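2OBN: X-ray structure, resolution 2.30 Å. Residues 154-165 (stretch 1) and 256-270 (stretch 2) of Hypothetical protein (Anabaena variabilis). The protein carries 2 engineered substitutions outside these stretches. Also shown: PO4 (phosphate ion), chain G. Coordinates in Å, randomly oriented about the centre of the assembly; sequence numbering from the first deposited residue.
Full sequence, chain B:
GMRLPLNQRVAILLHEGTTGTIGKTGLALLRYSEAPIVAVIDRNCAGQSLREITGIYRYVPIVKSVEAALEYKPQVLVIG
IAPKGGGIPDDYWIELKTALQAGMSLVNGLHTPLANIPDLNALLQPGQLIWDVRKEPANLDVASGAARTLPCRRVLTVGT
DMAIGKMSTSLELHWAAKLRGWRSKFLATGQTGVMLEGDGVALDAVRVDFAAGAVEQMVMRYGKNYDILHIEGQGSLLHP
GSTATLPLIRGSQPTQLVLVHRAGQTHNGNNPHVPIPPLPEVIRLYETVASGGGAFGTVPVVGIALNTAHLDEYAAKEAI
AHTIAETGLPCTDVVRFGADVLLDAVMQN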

# COMPACT_ATOMS: atom_id res chain seq x y z
N ARG B 154 -19.14 -0.81 10.69
CA ARG B 154 -18.19 -1.05 9.63
C ARG B 154 -17.36 -2.27 10.02
O ARG B 154 -16.50 -2.21 10.90
N VAL B 155 -17.68 -3.39 9.37
CA VAL B 155 -17.10 -4.68 9.65
C VAL B 155 -16.15 -5.10 8.54
O VAL B 155 -16.56 -5.23 7.38
N LEU B 156 -14.89 -5.27 8.91
CA LEU B 156 -13.85 -5.71 8.00
C LEU B 156 -13.44 -7.14 8.32
O LEU B 156 -13.17 -7.49 9.47
N THR B 157 -13.40 -7.98 7.28
CA THR B 157 -12.87 -9.31 7.42
C THR B 157 -11.37 -9.18 7.25
O THR B 157 -10.90 -8.44 6.38
N VAL B 158 -10.64 -9.85 8.13
CA VAL B 158 -9.17 -9.87 8.11
C VAL B 158 -8.79 -11.34 8.10
O VAL B 158 -9.64 -12.18 8.43
N GLY B 159 -7.57 -11.69 7.71
CA GLY B 159 -7.20 -13.11 7.66
C GLY B 159 -5.81 -13.52 8.07
O GLY B 159 -4.88 -12.71 8.13
N THR B 160 -5.67 -14.82 8.35
CA THR B 160 -4.36 -15.42 8.69
C THR B 160 -3.54 -15.71 7.43
O THR B 160 -2.37 -16.06 7.54
N ASP B 161 -4.15 -15.57 6.25
CA ASP B 161 -3.49 -15.77 4.97
C ASP B 161 -4.46 -15.22 3.90
O ASP B 161 -5.54 -14.72 4.22
N MSE B 162 -4.04 -15.29 2.65
CA MSE B 162 -4.84 -14.90 1.51
C MSE B 162 -5.54 -16.10 0.92
O MSE B 162 -5.09 -17.24 1.11
N ALA B 163 -6.63 -15.83 0.19
CA ALA B 163 -7.43 -16.86 -0.46
C ALA B 163 -7.94 -17.90 0.52
O ALA B 163 -7.75 -19.08 0.29
N ILE B 164 -8.59 -17.45 1.61
CA ILE B 164 -9.12 -18.36 2.64
C ILE B 164 -10.61 -18.22 2.91
O ILE B 164 -11.16 -18.95 3.75
N GLY B 165 -11.28 -17.32 2.20
CA GLY B 165 -12.71 -17.10 2.39
C GLY B 165 -13.12 -15.77 3.00
O GLY B 165 -14.24 -15.65 3.48
N GLN B 256 -15.90 -3.25 14.01
CA GLN B 256 -15.62 -4.64 14.41
C GLN B 256 -14.81 -5.35 13.32
O GLN B 256 -14.91 -5.02 12.13
N LEU B 257 -14.01 -6.33 13.75
CA LEU B 257 -13.23 -7.16 12.84
C LEU B 257 -13.69 -8.59 13.01
O LEU B 257 -14.09 -8.99 14.10
N VAL B 258 -13.67 -9.35 11.92
CA VAL B 258 -13.95 -10.79 11.94
C VAL B 258 -12.70 -11.44 11.34
O VAL B 258 -12.29 -11.11 10.21
N LEU B 259 -12.06 -12.30 12.11
CA LEU B 259 -10.84 -12.96 11.67
C LEU B 259 -11.16 -14.27 10.96
O LEU B 259 -11.81 -15.13 11.51
N VAL B 260 -10.68 -14.42 9.72
CA VAL B 260 -10.90 -15.63 8.95
C VAL B 260 -9.63 -16.49 9.03
O VAL B 260 -8.51 -15.97 9.04
N HIS B 261 -9.80 -17.80 9.12
CA HIS B 261 -8.69 -18.72 9.22
C HIS B 261 -9.06 -20.11 8.74
O HIS B 261 -10.15 -20.58 9.01
N ARG B 262 -8.15 -20.75 8.01
CA ARG B 262 -8.37 -22.13 7.55
C ARG B 262 -7.89 -23.07 8.65
O ARG B 262 -6.72 -23.05 9.02
N ALA B 263 -8.82 -23.89 9.15
CA ALA B 263 -8.52 -24.85 10.20
C ALA B 263 -7.32 -25.72 9.83
O ALA B 263 -7.26 -26.28 8.73
N GLY B 264 -6.35 -25.78 10.74
CA GLY B 264 -5.17 -26.63 10.58
C GLY B 264 -3.99 -25.99 9.86
O GLY B 264 -2.91 -26.56 9.87
N GLN B 265 -4.17 -24.83 9.23
CA GLN B 265 -3.06 -24.22 8.52
C GLN B 265 -2.08 -23.61 9.51
O GLN B 265 -2.48 -22.85 10.39
N THR B 266 -0.80 -23.97 9.37
CA THR B 266 0.25 -23.49 10.28
C THR B 266 1.29 -22.58 9.62
O THR B 266 2.08 -21.96 10.31
N HIS B 267 1.28 -22.48 8.29
CA HIS B 267 2.26 -21.67 7.58
C HIS B 267 1.61 -20.98 6.39
O HIS B 267 0.58 -21.43 5.87
N ASN B 268 2.20 -19.86 5.98
CA ASN B 268 1.73 -19.11 4.82
C ASN B 268 1.72 -20.05 3.61
O ASN B 268 2.60 -20.92 3.48
N GLY B 269 0.73 -19.92 2.75
CA GLY B 269 0.63 -20.77 1.58
C GLY B 269 1.68 -20.50 0.52
O GLY B 269 2.35 -21.42 0.05
N ASN B 270 1.83 -19.23 0.13
CA ASN B 270 2.82 -18.85 -0.87
C ASN B 270 4.26 -18.96 -0.37
O ASN B 270 5.14 -19.26 -1.16

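Strands 154-159 and 256-262 run side by side in parallel, so most side chains here do not point at the opposite stretch but rise from one face of the sheet or the other and meet neighbours laterally. The backbone ladder, for example Val 158 N to Val 258 O at 2.9 Å and Val 260 N to Val 158 O at 2.8 Å, sets that spacing and pairs the main-chain polar groups of alternate residues, leaving the flanking positions to buried, largely apolar side chains.

On one face, Val 155, Thr 157, Gln 256, Val 258 and Val 260 line up. The three valines are all t (chi1 near 180°), and branching at CB gives each valine methyls close to the backbone, and a diagonal pair meets where Val 155 CG1 lies 3.9 Å from Val 258 CG2. Thr 157, p at chi1, lies with its CB 4.2 Å from Val 260 CG2, while its hydroxyl is bonded just outside the stretches. Gln 256 (m, p) has both ends of its amide satisfied outside the contact, which makes a polar residue tolerable in this buried place.

The other face carries Leu 156, Val 158, Leu 257 and Leu 259. Leu 257 (m, t) and Leu 259 (t, p) leave the backbone along the face, but their ends come nearer to the first strand. Leu 257 CD2 reaches Leu 156 CB at 3.8 Å and Val 158 CG1 at 4.1 Å; Leu 259 CD1 lies 4.0 Å from Val 158 CG2. Val 158, m, thus has a methyl against each leucine. Gly 159 has no side chain, and a CB there would clash with Asp 161 O.

Near the C-terminal ends of the strands and in the loops after them, Thr 160, Asp 161, Ile 164 and Gln 265 point toward the other stretch, and most of the contacts become polar. Thr 160, p at chi1, places OG1 2.8 Å from His 261 ND1, near the plane of the imidazole, where the nitrogen lone pair or N-H lies; either partner could donate. Water 1 joins Thr 160 OG1, Arg 262 N and Gln 265 OE1.

Asp 161, t with chi2 near 0°, is the hub of the loop. Its OD2 accepts from Gln 265 NE2 at 2.8 Å and Gly 269 N at 2.9 Å, while OD1 takes Met 162 N at 2.8 Å and a proton from water 3, which in turn accepts from Asn 270 N. A short carboxylate with two acceptors suits this cluster of N-H groups. Gln 265, extended (t, t), reaches it and also gives NE2 to His 267 O at 2.8 Å. Water 2 links Thr 160 O to Asn 268 ND2.

Ile 164 (p, t) points inward, its CG1 4.0 Å from Val 260 CG1, and its CB lies over one face of the Arg 262 guanidinium. That arginine runs out extended (t, t) before bending at chi3, so NH2 reaches Ala 163 O at 3.3 Å and NH1 meets Gln 265 OE1 at 3.2 Å. The phosphate is held by backbone instead: Ile 164 N donates to O4 at 3.0 Å and Gly 165 N to O3 at 3.1 Å.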

# COMPACT_ATOMS: atom_id res chain seq x y z
CB ARG B 154 -17.34 0.18 9.38
CG ARG B 154 -18.19 1.40 9.01
CD ARG B 154 -17.41 2.66 8.91
NE ARG B 154 -16.72 3.01 10.14
CZ ARG B 154 -17.27 3.59 11.21
NH1 ARG B 154 -18.55 3.92 11.22
NH2 ARG B 154 -16.51 3.86 12.27
CB VAL B 155 -18.20 -5.77 9.78
CG1 VAL B 155 -17.61 -7.09 10.29
CG2 VAL B 155 -19.34 -5.29 10.69
CB LEU B 156 -12.61 -4.82 8.16
CG LEU B 156 -11.37 -5.21 7.35
CD1 LEU B 156 -11.69 -5.14 5.85
CD2 LEU B 156 -10.18 -4.32 7.71
CB THR B 157 -13.46 -10.32 6.41
OG1 THR B 157 -13.64 -9.70 5.14
CG2 THR B 157 -14.81 -10.83 6.90
CB VAL B 158 -8.56 -9.06 9.31
CG1 VAL B 158 -8.94 -7.58 9.17
CG2 VAL B 158 -9.02 -9.57 10.66
CB THR B 160 -4.50 -16.70 9.52
OG1 THR B 160 -5.31 -17.64 8.82
CG2 THR B 160 -5.14 -16.43 10.81
CB ASP B 161 -3.17 -17.27 4.74
CG ASP B 161 -2.14 -17.53 3.61
OD1 ASP B 161 -1.62 -16.57 2.98
OD2 ASP B 161 -1.87 -18.72 3.34
CB MSE B 162 -3.94 -14.27 0.47
CG MSE B 162 -3.46 -12.91 0.92
SE MSE B 162 -2.03 -12.20 -0.07
CE MSE B 162 -2.74 -12.48 -1.86
CB ALA B 163 -6.64 -17.53 -1.60
CB ILE B 164 -8.35 -18.25 3.98
CG1 ILE B 164 -8.41 -16.82 4.53
CG2 ILE B 164 -6.89 -18.72 3.79
CD1 ILE B 164 -7.78 -16.69 5.88
CB GLN B 256 -16.90 -5.47 14.63
CG GLN B 256 -17.84 -5.03 15.76
CD GLN B 256 -18.67 -3.81 15.42
OE1 GLN B 256 -18.94 -3.52 14.25
NE2 GLN B 256 -19.07 -3.06 16.45
CB LEU B 257 -11.74 -7.09 13.18
CG LEU B 257 -11.06 -5.71 13.09
CD1 LEU B 257 -9.64 -5.76 13.64
CD2 LEU B 257 -11.09 -5.15 11.67
CB VAL B 258 -15.21 -11.16 11.13
CG1 VAL B 258 -15.37 -12.67 11.02
CG2 VAL B 258 -16.44 -10.54 11.77
CB LEU B 259 -9.91 -13.21 12.88
CG LEU B 259 -8.57 -13.93 12.63
CD1 LEU B 259 -7.73 -13.20 11.59
CD2 LEU B 259 -7.79 -14.08 13.92
CB VAL B 260 -11.28 -15.31 7.49
CG1 VAL B 260 -11.77 -16.57 6.74
CG2 VAL B 260 -12.36 -14.22 7.46
CB HIS B 261 -8.20 -18.74 10.66
CG HIS B 261 -7.19 -19.81 10.95
ND1 HIS B 261 -5.88 -19.75 10.51
CD2 HIS B 261 -7.29 -20.94 11.69
CE1 HIS B 261 -5.23 -20.80 10.96
NE2 HIS B 261 -6.06 -21.54 11.66
CB ARG B 262 -7.65 -22.43 6.24
CG ARG B 262 -7.79 -23.90 5.81
CD ARG B 262 -7.10 -24.19 4.49
NE ARG B 262 -7.76 -23.53 3.36
CZ ARG B 262 -7.27 -22.54 2.62
NH1 ARG B 262 -6.04 -22.05 2.79
NH2 ARG B 262 -8.02 -22.06 1.65
CB ALA B 263 -9.76 -25.73 10.47
CB GLN B 265 -3.55 -23.16 7.55
CG GLN B 265 -2.48 -22.73 6.58
CD GLN B 265 -2.97 -21.68 5.64
OE1 GLN B 265 -4.17 -21.58 5.39
NE2 GLN B 265 -2.05 -20.88 5.10
CB THR B 266 0.97 -24.69 10.95
OG1 THR B 266 1.59 -25.52 9.96
CG2 THR B 266 -0.04 -25.53 11.74
CB HIS B 267 3.41 -22.56 7.07
CG HIS B 267 4.20 -23.23 8.15
ND1 HIS B 267 3.85 -24.46 8.69
CD2 HIS B 267 5.36 -22.87 8.76
CE1 HIS B 267 4.74 -24.81 9.60
NE2 HIS B 267 5.67 -23.86 9.66
CB ASN B 268 2.68 -17.94 4.59
CG ASN B 268 2.26 -17.04 3.46
OD1 ASN B 268 2.91 -17.02 2.42
ND2 ASN B 268 1.16 -16.30 3.64
CB ASN B 270 2.61 -17.42 -1.36
CG ASN B 270 1.30 -17.22 -2.08
OD1 ASN B 270 0.78 -16.09 -2.14
ND2 ASN B 270 0.73 -18.30 -2.63
P PO4 G . -10.15 -14.43 0.13
O1 PO4 G . -9.03 -14.03 -0.81
O2 PO4 G . -11.21 -13.34 0.14
O3 PO4 G . -10.83 -15.68 -0.35
O4 PO4 G . -9.65 -14.65 1.53
O HOH W 1 -5.55 -19.67 6.95
O HOH W 2 0.05 -16.78 6.34
O HOH W 3 -0.20 -17.20 0.60